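Local coordinates for protein thioredoxin reductase (Streptomyces clavuligerus, PDB 4NTD) that is an FAD-dependent oxidoreductase linked to disulfide-bond formation in the sulfur-containing natural product holomycin, and resembles thioredoxin reductases in family and fold, at residues Ala38-Leu43 against Ser307-Gly312; Val137-Arg142 against Gly296-Pro301; Val56-Ser61 against Tyr97-Ile102. All blocks are in the same frame, centred on the assembly; numbering follows the deposited sequence. Where two conformers were deposited one is given.

Interaction 1: residues Ala38-Leu43 against Ser307-Gly312. With FAD (flavin-adenine dinucleotide), chain C.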
# COMPACT_ATOMS: atom_id res chain seq x y z
N ALA A 38 -5.54 -15.34 -1.98
CA ALA A 38 -4.89 -14.80 -3.17
C ALA A 38 -5.73 -13.70 -3.81
O ALA A 38 -5.98 -13.70 -5.02
CB ALA A 38 -4.60 -15.91 -4.17
N GLY A 39 -6.16 -12.76 -2.98
CA GLY A 39 -6.59 -11.45 -3.45
C GLY A 39 -5.34 -10.64 -3.73
O GLY A 39 -4.24 -11.18 -3.78
N ALA A 40 -5.50 -9.33 -3.91
CA ALA A 40 -4.35 -8.47 -4.20
C ALA A 40 -3.30 -8.50 -3.08
O ALA A 40 -2.10 -8.42 -3.35
CB ALA A 40 -4.80 -7.04 -4.46
N GLY A 41 -3.75 -8.63 -1.83
CA GLY A 41 -2.84 -8.71 -0.69
C GLY A 41 -1.91 -9.91 -0.76
O GLY A 41 -0.69 -9.77 -0.76
N GLY A 42 -2.50 -11.10 -0.84
CA GLY A 42 -1.72 -12.33 -0.92
C GLY A 42 -0.90 -12.42 -2.20
O GLY A 42 0.24 -12.87 -2.17
N LEU A 43 -1.47 -11.98 -3.31
CA LEU A 43 -0.77 -12.06 -4.59
C LEU A 43 0.48 -11.18 -4.62
O LEU A 43 1.53 -11.62 -5.09
CB LEU A 43 -1.68 -11.70 -5.77
CG LEU A 43 -2.69 -12.78 -6.19
CD1 LEU A 43 -3.65 -12.21 -7.22
CD2 LEU A 43 -2.00 -14.02 -6.73
N SER A 307 -4.19 -0.64 -1.77
CA SER A 307 -3.61 -0.62 -0.41
C SER A 307 -3.33 -2.04 0.10
O SER A 307 -2.33 -2.27 0.79
CB SER A 307 -4.52 0.12 0.56
OG SER A 307 -4.60 1.50 0.24
N SER A 308 -4.19 -2.98 -0.25
CA SER A 308 -3.97 -4.38 0.10
C SER A 308 -2.73 -4.93 -0.62
O SER A 308 -1.89 -5.59 -0.01
CB SER A 308 -5.21 -5.22 -0.22
OG SER A 308 -6.31 -4.75 0.55
N ALA A 309 -2.60 -4.62 -1.92
CA ALA A 309 -1.40 -4.98 -2.67
C ALA A 309 -0.15 -4.36 -2.04
O ALA A 309 0.87 -5.03 -1.87
CB ALA A 309 -1.52 -4.54 -4.12
N GLY A 310 -0.25 -3.08 -1.68
CA GLY A 310 0.85 -2.36 -1.04
C GLY A 310 1.30 -3.00 0.26
O GLY A 310 2.50 -3.10 0.52
N MET A 311 0.35 -3.44 1.08
CA MET A 311 0.71 -4.09 2.33
C MET A 311 1.24 -5.51 2.12
O MET A 311 2.04 -5.99 2.92
CB MET A 311 -0.46 -4.05 3.31
CG MET A 311 -0.68 -2.66 3.90
SD MET A 311 0.80 -2.03 4.73
CE MET A 311 1.21 -3.45 5.75
N GLY A 312 0.82 -6.17 1.04
CA GLY A 312 1.41 -7.45 0.65
C GLY A 312 2.89 -7.32 0.34
O GLY A 312 3.70 -8.12 0.79
PA FAD C . -9.80 -10.33 -0.96
O1A FAD C . -9.60 -9.62 -2.27
O2A FAD C . -11.20 -10.48 -0.44
O5B FAD C . -9.15 -11.79 -1.08
C5B FAD C . -9.18 -12.69 0.02
C4B FAD C . -9.05 -14.10 -0.52
O4B FAD C . -8.83 -15.00 0.56
C3B FAD C . -10.31 -14.57 -1.24
O3B FAD C . -10.01 -14.95 -2.59
C2B FAD C . -10.80 -15.75 -0.43
O2B FAD C . -11.35 -16.79 -1.24
C1B FAD C . -9.54 -16.21 0.29
N9A FAD C . -9.73 -16.94 1.56
C8A FAD C . -10.42 -16.52 2.64
N7A FAD C . -10.35 -17.45 3.63
C5A FAD C . -9.60 -18.47 3.19
C6A FAD C . -9.13 -19.76 3.72
N6A FAD C . -9.47 -20.15 4.97
N1A FAD C . -8.36 -20.54 2.92
C2A FAD C . -8.02 -20.16 1.67
N3A FAD C . -8.41 -18.99 1.12
C4A FAD C . -9.19 -18.13 1.82
N1 FAD C . -11.78 -1.77 -3.85
C2 FAD C . -11.20 -1.00 -4.80
O2 FAD C . -10.02 -0.63 -4.61
N3 FAD C . -11.85 -0.61 -5.91
C4 FAD C . -13.11 -0.99 -6.17
O4 FAD C . -13.69 -0.61 -7.21
C4X FAD C . -13.82 -1.84 -5.19
N5 FAD C . -15.09 -2.27 -5.35
C5X FAD C . -15.70 -3.04 -4.41
C6 FAD C . -17.01 -3.46 -4.61
C7 FAD C . -17.65 -4.26 -3.67
C7M FAD C . -19.08 -4.70 -3.90
C8 FAD C . -16.93 -4.67 -2.44
C8M FAD C . -17.62 -5.53 -1.40
C9 FAD C . -15.62 -4.26 -2.23
C9A FAD C . -14.97 -3.45 -3.17
N10 FAD C . -13.63 -3.02 -2.99
C10 FAD C . -13.05 -2.22 -3.98
C1' FAD C . -12.83 -3.37 -1.81
C2' FAD C . -12.06 -4.66 -2.11
O2' FAD C . -12.97 -5.77 -2.08
C3' FAD C . -10.94 -4.90 -1.10
O3' FAD C . -10.07 -3.77 -1.08
C4' FAD C . -10.10 -6.14 -1.42
O4' FAD C . -10.93 -7.28 -1.69
C5' FAD C . -9.18 -6.51 -0.26
O5' FAD C . -8.17 -7.40 -0.74
P FAD C . -7.67 -8.64 0.14
O1P FAD C . -7.48 -8.18 1.56
O2P FAD C . -6.53 -9.28 -0.61
O3P FAD C . -8.94 -9.64 0.22
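Gly41 and Ala309 bring their backbones together to 4.5 Å between Gly41 CA and Ala309 CA, and the two helices meet there almost without side chains in between. Three CA-H...O contacts line the seam. Gly41 CA lies 3.3 Å from Ser308 O, Ala309 CA faces Ala40 O, and Gly312 CA sits 3.4 Å from Gly41 O. At Gly312 a beta carbon would run straight into Gly41 O, so the missing side chain is what lets the helices come this near. The one apolar side-chain pair is methyl on methyl, Ala40 CB to Ala309 CB at 4.1 Å. Beside it, Ser308 CB comes over Gly41 N at 4.0 Å. With chi1 at -61° the serine OG stands beside its own backbone N; it is hydrogen-bonded back to Leu304 O, and it also lies 3.5 Å from FAD C5', with FAD O5' as near. The first segment is the glycine-rich turn of the Rossmann-type element, between strand 31-36 and helix 40-51; Gly39 and Gly42 fit its GxGxxG pattern, and Gly39 is the N-cap of the helix. Gly41 N donates to FAD O2P over 3.1 Å, with 155° at the hydrogen, so the first turn of the helix receives the phosphate, and the positive end of the helix dipole probably helps to offset its charge. Gly39 CA passes so close to FAD O5B, at 3.5 Å, that a beta carbon there would collide with that oxygen. At Gly42 one would be crowded by Ala38 CA. Behind the seam lies the dimer interface: Ser307 OG is hydrogen-bonded to Gly310 O of the second subunit, and Leu76 of that subunit packs on Ala40.

Interaction 2: residues Val137-Arg142 against Gly296-Pro301. With FAD (flavin-adenine dinucleotide), chain C.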
# COMPACT_ATOMS: atom_id res chain seq x y z
N VAL A 137 -1.30 -14.41 6.21
CA VAL A 137 -2.76 -14.53 6.19
C VAL A 137 -3.34 -13.31 5.48
O VAL A 137 -3.18 -12.18 5.95
CB VAL A 137 -3.34 -14.67 7.62
CG1 VAL A 137 -4.86 -14.77 7.58
CG2 VAL A 137 -2.74 -15.88 8.32
N ALA A 138 -3.99 -13.55 4.35
CA ALA A 138 -4.58 -12.49 3.53
C ALA A 138 -5.98 -12.91 3.10
O ALA A 138 -6.31 -12.93 1.91
CB ALA A 138 -3.69 -12.20 2.33
N THR A 139 -6.80 -13.24 4.09
CA THR A 139 -8.08 -13.91 3.89
C THR A 139 -9.29 -12.97 3.76
O THR A 139 -10.43 -13.44 3.62
CB THR A 139 -8.33 -14.87 5.07
OG1 THR A 139 -8.04 -14.18 6.29
CG2 THR A 139 -7.44 -16.09 4.96
N GLY A 140 -9.05 -11.67 3.81
CA GLY A 140 -10.11 -10.68 3.60
C GLY A 140 -11.12 -10.58 4.72
O GLY A 140 -10.87 -11.01 5.85
N LEU A 141 -12.27 -9.98 4.41
CA LEU A 141 -13.39 -9.86 5.34
C LEU A 141 -14.70 -10.18 4.65
O LEU A 141 -14.80 -10.11 3.42
CB LEU A 141 -13.43 -8.47 5.98
CG LEU A 141 -13.79 -7.24 5.13
CD1 LEU A 141 -15.30 -7.11 4.89
CD2 LEU A 141 -13.27 -5.97 5.78
N ARG A 142 -15.70 -10.54 5.46
CA ARG A 142 -17.06 -10.85 5.00
C ARG A 142 -17.99 -9.68 5.29
O ARG A 142 -18.00 -9.16 6.41
CB ARG A 142 -17.60 -12.09 5.73
CG ARG A 142 -16.79 -13.35 5.48
CD ARG A 142 -17.49 -14.59 6.04
NE ARG A 142 -16.92 -15.80 5.47
CZ ARG A 142 -16.27 -16.74 6.16
NH1 ARG A 142 -16.11 -16.62 7.47
NH2 ARG A 142 -15.79 -17.80 5.53
N GLY A 296 -4.12 -6.84 4.26
CA GLY A 296 -5.39 -6.57 3.60
C GLY A 296 -6.58 -6.41 4.54
O GLY A 296 -6.43 -6.04 5.70
N ASN A 297 -7.77 -6.71 4.01
CA ASN A 297 -9.03 -6.55 4.74
C ASN A 297 -9.14 -7.39 6.02
O ASN A 297 -9.96 -7.07 6.88
CB ASN A 297 -10.23 -6.88 3.84
CG ASN A 297 -10.77 -5.69 3.05
OD1 ASN A 297 -11.52 -5.89 2.09
ND2 ASN A 297 -10.42 -4.46 3.44
N VAL A 298 -8.34 -8.45 6.15
CA VAL A 298 -8.37 -9.26 7.38
C VAL A 298 -7.91 -8.45 8.60
O VAL A 298 -8.31 -8.76 9.72
CB VAL A 298 -7.57 -10.59 7.25
CG1 VAL A 298 -6.07 -10.33 7.13
CG2 VAL A 298 -7.86 -11.52 8.41
N VAL A 299 -7.10 -7.42 8.38
CA VAL A 299 -6.66 -6.53 9.47
C VAL A 299 -7.03 -5.05 9.30
O VAL A 299 -6.89 -4.28 10.24
CB VAL A 299 -5.13 -6.64 9.71
CG1 VAL A 299 -4.79 -7.97 10.37
CG2 VAL A 299 -4.34 -6.46 8.43
N ASP A 300 -7.53 -4.66 8.13
CA ASP A 300 -7.85 -3.26 7.85
C ASP A 300 -9.11 -3.14 7.00
O ASP A 300 -9.07 -3.38 5.80
CB ASP A 300 -6.66 -2.60 7.14
CG ASP A 300 -6.88 -1.12 6.85
OD1 ASP A 300 -7.95 -0.57 7.17
OD2 ASP A 300 -5.95 -0.49 6.29
N PRO A 301 -10.24 -2.74 7.62
CA PRO A 301 -11.49 -2.62 6.85
C PRO A 301 -11.53 -1.47 5.84
O PRO A 301 -12.46 -1.41 5.03
CB PRO A 301 -12.55 -2.39 7.94
CG PRO A 301 -11.80 -1.73 9.05
CD PRO A 301 -10.42 -2.31 9.02
PA FAD C . -9.80 -10.33 -0.96
O1A FAD C . -9.60 -9.62 -2.27
O2A FAD C . -11.20 -10.48 -0.44
O5B FAD C . -9.15 -11.79 -1.08
C5B FAD C . -9.18 -12.69 0.02
C4B FAD C . -9.05 -14.10 -0.52
O4B FAD C . -8.83 -15.00 0.56
C3B FAD C . -10.31 -14.57 -1.24
O3B FAD C . -10.01 -14.95 -2.59
C2B FAD C . -10.80 -15.75 -0.43
O2B FAD C . -11.35 -16.79 -1.24
C1B FAD C . -9.54 -16.21 0.29
N9A FAD C . -9.73 -16.94 1.56
C8A FAD C . -10.42 -16.52 2.64
N7A FAD C . -10.35 -17.45 3.63
C5A FAD C . -9.60 -18.47 3.19
C6A FAD C . -9.13 -19.76 3.72
N6A FAD C . -9.47 -20.15 4.97
N1A FAD C . -8.36 -20.54 2.92
C2A FAD C . -8.02 -20.16 1.67
N3A FAD C . -8.41 -18.99 1.12
C4A FAD C . -9.19 -18.13 1.82
N1 FAD C . -11.78 -1.77 -3.85
C2 FAD C . -11.20 -1.00 -4.80
O2 FAD C . -10.02 -0.63 -4.61
N3 FAD C . -11.85 -0.61 -5.91
C4 FAD C . -13.11 -0.99 -6.17
O4 FAD C . -13.69 -0.61 -7.21
C4X FAD C . -13.82 -1.84 -5.19
N5 FAD C . -15.09 -2.27 -5.35
C5X FAD C . -15.70 -3.04 -4.41
C6 FAD C . -17.01 -3.46 -4.61
C7 FAD C . -17.65 -4.26 -3.67
C7M FAD C . -19.08 -4.70 -3.90
C8 FAD C . -16.93 -4.67 -2.44
C8M FAD C . -17.62 -5.53 -1.40
C9 FAD C . -15.62 -4.26 -2.23
C9A FAD C . -14.97 -3.45 -3.17
N10 FAD C . -13.63 -3.02 -2.99
C10 FAD C . -13.05 -2.22 -3.98
C1' FAD C . -12.83 -3.37 -1.81
C2' FAD C . -12.06 -4.66 -2.11
O2' FAD C . -12.97 -5.77 -2.08
C3' FAD C . -10.94 -4.90 -1.10
O3' FAD C . -10.07 -3.77 -1.08
C4' FAD C . -10.10 -6.14 -1.42
O4' FAD C . -10.93 -7.28 -1.69
C5' FAD C . -9.18 -6.51 -0.26
O5' FAD C . -8.17 -7.40 -0.74
P FAD C . -7.67 -8.64 0.14
O1P FAD C . -7.48 -8.18 1.56
O2P FAD C . -6.53 -9.28 -0.61
O3P FAD C . -8.94 -9.64 0.22
O HOH W 1 -6.94 -9.83 3.74
O HOH W 2 -11.82 -8.76 1.80
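One water oxygen, that of water 1, is gripped from both segments where Gly140 meets Val298: it accepts from Gly140 N at 2.8 Å and from Val298 N at 3.1 Å, and donates to FAD O1P. The same phosphate oxygen takes a direct bond from Asn297 N, 2.9 Å long, so protein and solvent grip it together. A second water accepts from Leu141 N and lies within hydrogen-bonding distance of both Asn297 OD1 and FAD O2A. The Asn297 amide is fixed in rotation: ND2 donates to Asp300 O over 2.9 Å, the acceptor only 8° out of the amide plane, which leaves OD1 for water 2 and for Arg65 NH1. Leu141 crosses the Asn297 side chain at a slant, Leu141 CD2 3.7 Å from Asn297 CG, and the same methyl reaches Pro301. Its chi1 of 69° sets CG between the backbone N and the carbonyl carbon, which puts Leu141 CG 3.8 Å from Asn297 CB. Val298 fills the other end, with CG1 against Val137 O and CG2 3.4 Å from Thr139 OG1, a hydroxyl whose polar partner is Arg262 O. Thr139 CG2 turns instead to the adenine, 3.5 Å from FAD N7A. Gly140, with positive phi, leaves room for FAD O2A, and Gly296 does the same for FAD O1P. Asn297 and Pro301 also touch glutathione. Ala138-Thr139-Gly140 matches the ATG motif of two-dinucleotide-binding flavoproteins, and Gly296-Asn297 stands where relatives commonly carry Gly-Asp; together they form part of the FAD pyrophosphate site of the disulfide oxidoreductase fold.

Interaction 3: residues Val56-Ser61 against Tyr97-Ile102. With FAD (flavin-adenine dinucleotide), chain C.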
# COMPACT_ATOMS: atom_id res chain seq x y z
N VAL A 56 7.20 -20.55 -2.41
CA VAL A 56 5.89 -20.09 -1.96
C VAL A 56 4.78 -21.00 -2.47
O VAL A 56 4.77 -21.38 -3.64
CB VAL A 56 5.62 -18.65 -2.47
CG1 VAL A 56 4.24 -18.16 -2.05
CG2 VAL A 56 6.70 -17.70 -1.97
N VAL A 57 3.84 -21.33 -1.59
CA VAL A 57 2.59 -21.98 -1.97
C VAL A 57 1.45 -21.07 -1.55
O VAL A 57 1.39 -20.63 -0.40
CB VAL A 57 2.43 -23.36 -1.30
CG1 VAL A 57 1.09 -23.99 -1.68
CG2 VAL A 57 3.57 -24.29 -1.69
N LEU A 58 0.55 -20.77 -2.48
CA LEU A 58 -0.67 -20.03 -2.17
C LEU A 58 -1.84 -20.99 -2.10
O LEU A 58 -1.98 -21.86 -2.96
CB LEU A 58 -0.97 -18.97 -3.23
CG LEU A 58 0.09 -17.88 -3.42
CD1 LEU A 58 1.04 -18.23 -4.56
CD2 LEU A 58 -0.59 -16.54 -3.66
N VAL A 59 -2.67 -20.84 -1.07
CA VAL A 59 -3.93 -21.57 -0.96
C VAL A 59 -5.06 -20.54 -0.93
O VAL A 59 -5.07 -19.66 -0.07
CB VAL A 59 -3.98 -22.44 0.32
CG1 VAL A 59 -5.23 -23.31 0.31
CG2 VAL A 59 -2.74 -23.31 0.43
N ASP A 60 -5.98 -20.64 -1.88
CA ASP A 60 -7.05 -19.65 -2.03
C ASP A 60 -8.39 -20.31 -2.36
O ASP A 60 -8.46 -21.17 -3.24
CB ASP A 60 -6.69 -18.64 -3.12
CG ASP A 60 -7.80 -17.63 -3.35
OD1 ASP A 60 -7.90 -16.67 -2.56
OD2 ASP A 60 -8.56 -17.80 -4.32
N SER A 61 -9.44 -19.88 -1.68
CA SER A 61 -10.76 -20.50 -1.81
C SER A 61 -11.64 -19.91 -2.92
O SER A 61 -12.77 -20.37 -3.12
CB SER A 61 -11.50 -20.46 -0.46
OG SER A 61 -11.68 -19.14 -0.01
N TYR A 97 7.12 -17.03 -11.75
CA TYR A 97 8.31 -17.06 -10.90
C TYR A 97 8.46 -18.38 -10.13
O TYR A 97 9.43 -18.55 -9.39
CB TYR A 97 8.30 -15.88 -9.92
CG TYR A 97 8.58 -14.55 -10.59
CD1 TYR A 97 9.85 -14.25 -11.07
CD2 TYR A 97 7.58 -13.60 -10.75
CE1 TYR A 97 10.11 -13.05 -11.69
CE2 TYR A 97 7.83 -12.39 -11.37
CZ TYR A 97 9.11 -12.11 -11.84
OH TYR A 97 9.38 -10.92 -12.45
N GLY A 98 7.52 -19.31 -10.30
CA GLY A 98 7.63 -20.65 -9.72
C GLY A 98 6.82 -20.89 -8.46
O GLY A 98 6.87 -21.98 -7.89
N ALA A 99 6.09 -19.88 -7.99
CA ALA A 99 5.18 -20.07 -6.87
C ALA A 99 4.05 -21.00 -7.30
O ALA A 99 3.67 -21.01 -8.47
CB ALA A 99 4.62 -18.75 -6.38
N GLU A 100 3.53 -21.78 -6.36
CA GLU A 100 2.53 -22.79 -6.66
C GLU A 100 1.17 -22.43 -6.05
O GLU A 100 1.11 -21.90 -4.94
CB GLU A 100 3.01 -24.15 -6.17
CG GLU A 100 4.23 -24.64 -6.93
CD GLU A 100 4.74 -25.97 -6.42
OE1 GLU A 100 5.37 -25.99 -5.35
OE2 GLU A 100 4.52 -26.99 -7.10
N PHE A 101 0.11 -22.73 -6.79
CA PHE A 101 -1.26 -22.41 -6.37
C PHE A 101 -2.07 -23.66 -6.08
O PHE A 101 -1.99 -24.65 -6.82
CB PHE A 101 -1.98 -21.62 -7.47
CG PHE A 101 -1.62 -20.17 -7.54
CD1 PHE A 101 -2.35 -19.23 -6.82
CD2 PHE A 101 -0.58 -19.73 -8.34
CE1 PHE A 101 -2.03 -17.88 -6.89
CE2 PHE A 101 -0.26 -18.38 -8.42
CZ PHE A 101 -0.99 -17.46 -7.69
N ILE A 102 -2.85 -23.60 -5.00
CA ILE A 102 -3.87 -24.60 -4.71
C ILE A 102 -5.19 -23.86 -4.53
O ILE A 102 -5.25 -22.88 -3.77
CB ILE A 102 -3.56 -25.38 -3.42
CG1 ILE A 102 -2.22 -26.10 -3.53
CG2 ILE A 102 -4.68 -26.37 -3.11
CD1 ILE A 102 -1.76 -26.76 -2.24
PA FAD C . -9.80 -10.33 -0.96
O1A FAD C . -9.60 -9.62 -2.27
O2A FAD C . -11.20 -10.48 -0.44
O5B FAD C . -9.15 -11.79 -1.08
C5B FAD C . -9.18 -12.69 0.02
C4B FAD C . -9.05 -14.10 -0.52
O4B FAD C . -8.83 -15.00 0.56
C3B FAD C . -10.31 -14.57 -1.24
O3B FAD C . -10.01 -14.95 -2.59
C2B FAD C . -10.80 -15.75 -0.43
O2B FAD C . -11.35 -16.79 -1.24
C1B FAD C . -9.54 -16.21 0.29
N9A FAD C . -9.73 -16.94 1.56
C8A FAD C . -10.42 -16.52 2.64
N7A FAD C . -10.35 -17.45 3.63
C5A FAD C . -9.60 -18.47 3.19
C6A FAD C . -9.13 -19.76 3.72
N6A FAD C . -9.47 -20.15 4.97
N1A FAD C . -8.36 -20.54 2.92
C2A FAD C . -8.02 -20.16 1.67
N3A FAD C . -8.41 -18.99 1.12
C4A FAD C . -9.19 -18.13 1.82
N1 FAD C . -11.78 -1.77 -3.85
C2 FAD C . -11.20 -1.00 -4.80
O2 FAD C . -10.02 -0.63 -4.61
N3 FAD C . -11.85 -0.61 -5.91
C4 FAD C . -13.11 -0.99 -6.17
O4 FAD C . -13.69 -0.61 -7.21
C4X FAD C . -13.82 -1.84 -5.19
N5 FAD C . -15.09 -2.27 -5.35
C5X FAD C . -15.70 -3.04 -4.41
C6 FAD C . -17.01 -3.46 -4.61
C7 FAD C . -17.65 -4.26 -3.67
C7M FAD C . -19.08 -4.70 -3.90
C8 FAD C . -16.93 -4.67 -2.44
C8M FAD C . -17.62 -5.53 -1.40
C9 FAD C . -15.62 -4.26 -2.23
C9A FAD C . -14.97 -3.45 -3.17
N10 FAD C . -13.63 -3.02 -2.99
C10 FAD C . -13.05 -2.22 -3.98
C1' FAD C . -12.83 -3.37 -1.81
C2' FAD C . -12.06 -4.66 -2.11
O2' FAD C . -12.97 -5.77 -2.08
C3' FAD C . -10.94 -4.90 -1.10
O3' FAD C . -10.07 -3.77 -1.08
C4' FAD C . -10.10 -6.14 -1.42
O4' FAD C . -10.93 -7.28 -1.69
C5' FAD C . -9.18 -6.51 -0.26
O5' FAD C . -8.17 -7.40 -0.74
P FAD C . -7.67 -8.64 0.14
O1P FAD C . -7.48 -8.18 1.56
O2P FAD C . -6.53 -9.28 -0.61
O3P FAD C . -8.94 -9.64 0.22
O HOH W 3 6.46 -23.56 -4.38
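Val56-Asp60 and Glu100-Ile102 are the two parallel strands of a beta-alpha-beta unit at the edge of the FAD-binding sheet, joined through helix 83-96. That helix ends in a Schellman motif at Gly98, and the chain then falls into register with its neighbour. Four backbone bonds zip the strands: Glu100 N to Val56 O, Leu58 N to Glu100 O, Ile102 N to Leu58 O, and Asp60 N to Ile102 O. Of these, Leu58 N to Glu100 O is 2.8 Å long and nearly straight, with 168° at the hydrogen. Val56 O also takes a water that donates on to Glu100 OE1. As bridge partners Leu58 and Phe101 run alongside each other on one face, each with CG anti to its carbonyl carbon. Leu58 CD1 rests over the face of the Phe101 ring, 3.9 Å from its centroid and 15° off the normal, a CH-pi contact, while Leu58 CD2 touches Phe101 CE1 at 3.8 Å. An alanine in place of Phe101 would probably leave Leu58 CD1 without its ring partner and open a gap beside Leu43 and Val94, which also touch the ring. On the other face Val57 CG1 meets Ile102 CD1 at 4.0 Å, with Phe25 against both. Past the last bridge, Asp60 and Ser61 reach the adenosine ribose: Asp60 OD1 accepts from FAD O3B at 2.7 Å, and Ser61 OG is hydrogen-bonded to FAD O2B. Asp60 OD1 also accepts from Ala38 N, and OD2 from Gly62 N. With three donors converging on one carboxylate, Asp60 is likely to stay ionised, a negative group suited to holding a ribose hydroxyl.

How the interactions relate
From the N terminus the chain enters interaction 1 at Ala38-Leu43 and runs through helix 40-51 into interaction 3, whose short loop closes first, at Tyr97-Ile102, pairing edge strand 100-103 with strand 56-60. Interaction 2 opens next, in series; its loop takes in the whole second parallel sheet before Gly296-Pro301 returns, joining the end of strand 134-137 to the loop after strand 292-294. Interaction 1 closes last, at Ser307-Gly312, tying helix 40-51 to helix 305-338, so its span encloses the other two. Ala38 touches Asp60 and Leu43 touches Phe101 of interaction 3, while Gly42 packs on Ala138 of interaction 2. Interactions 2 and 3 do not touch; FAD spans them.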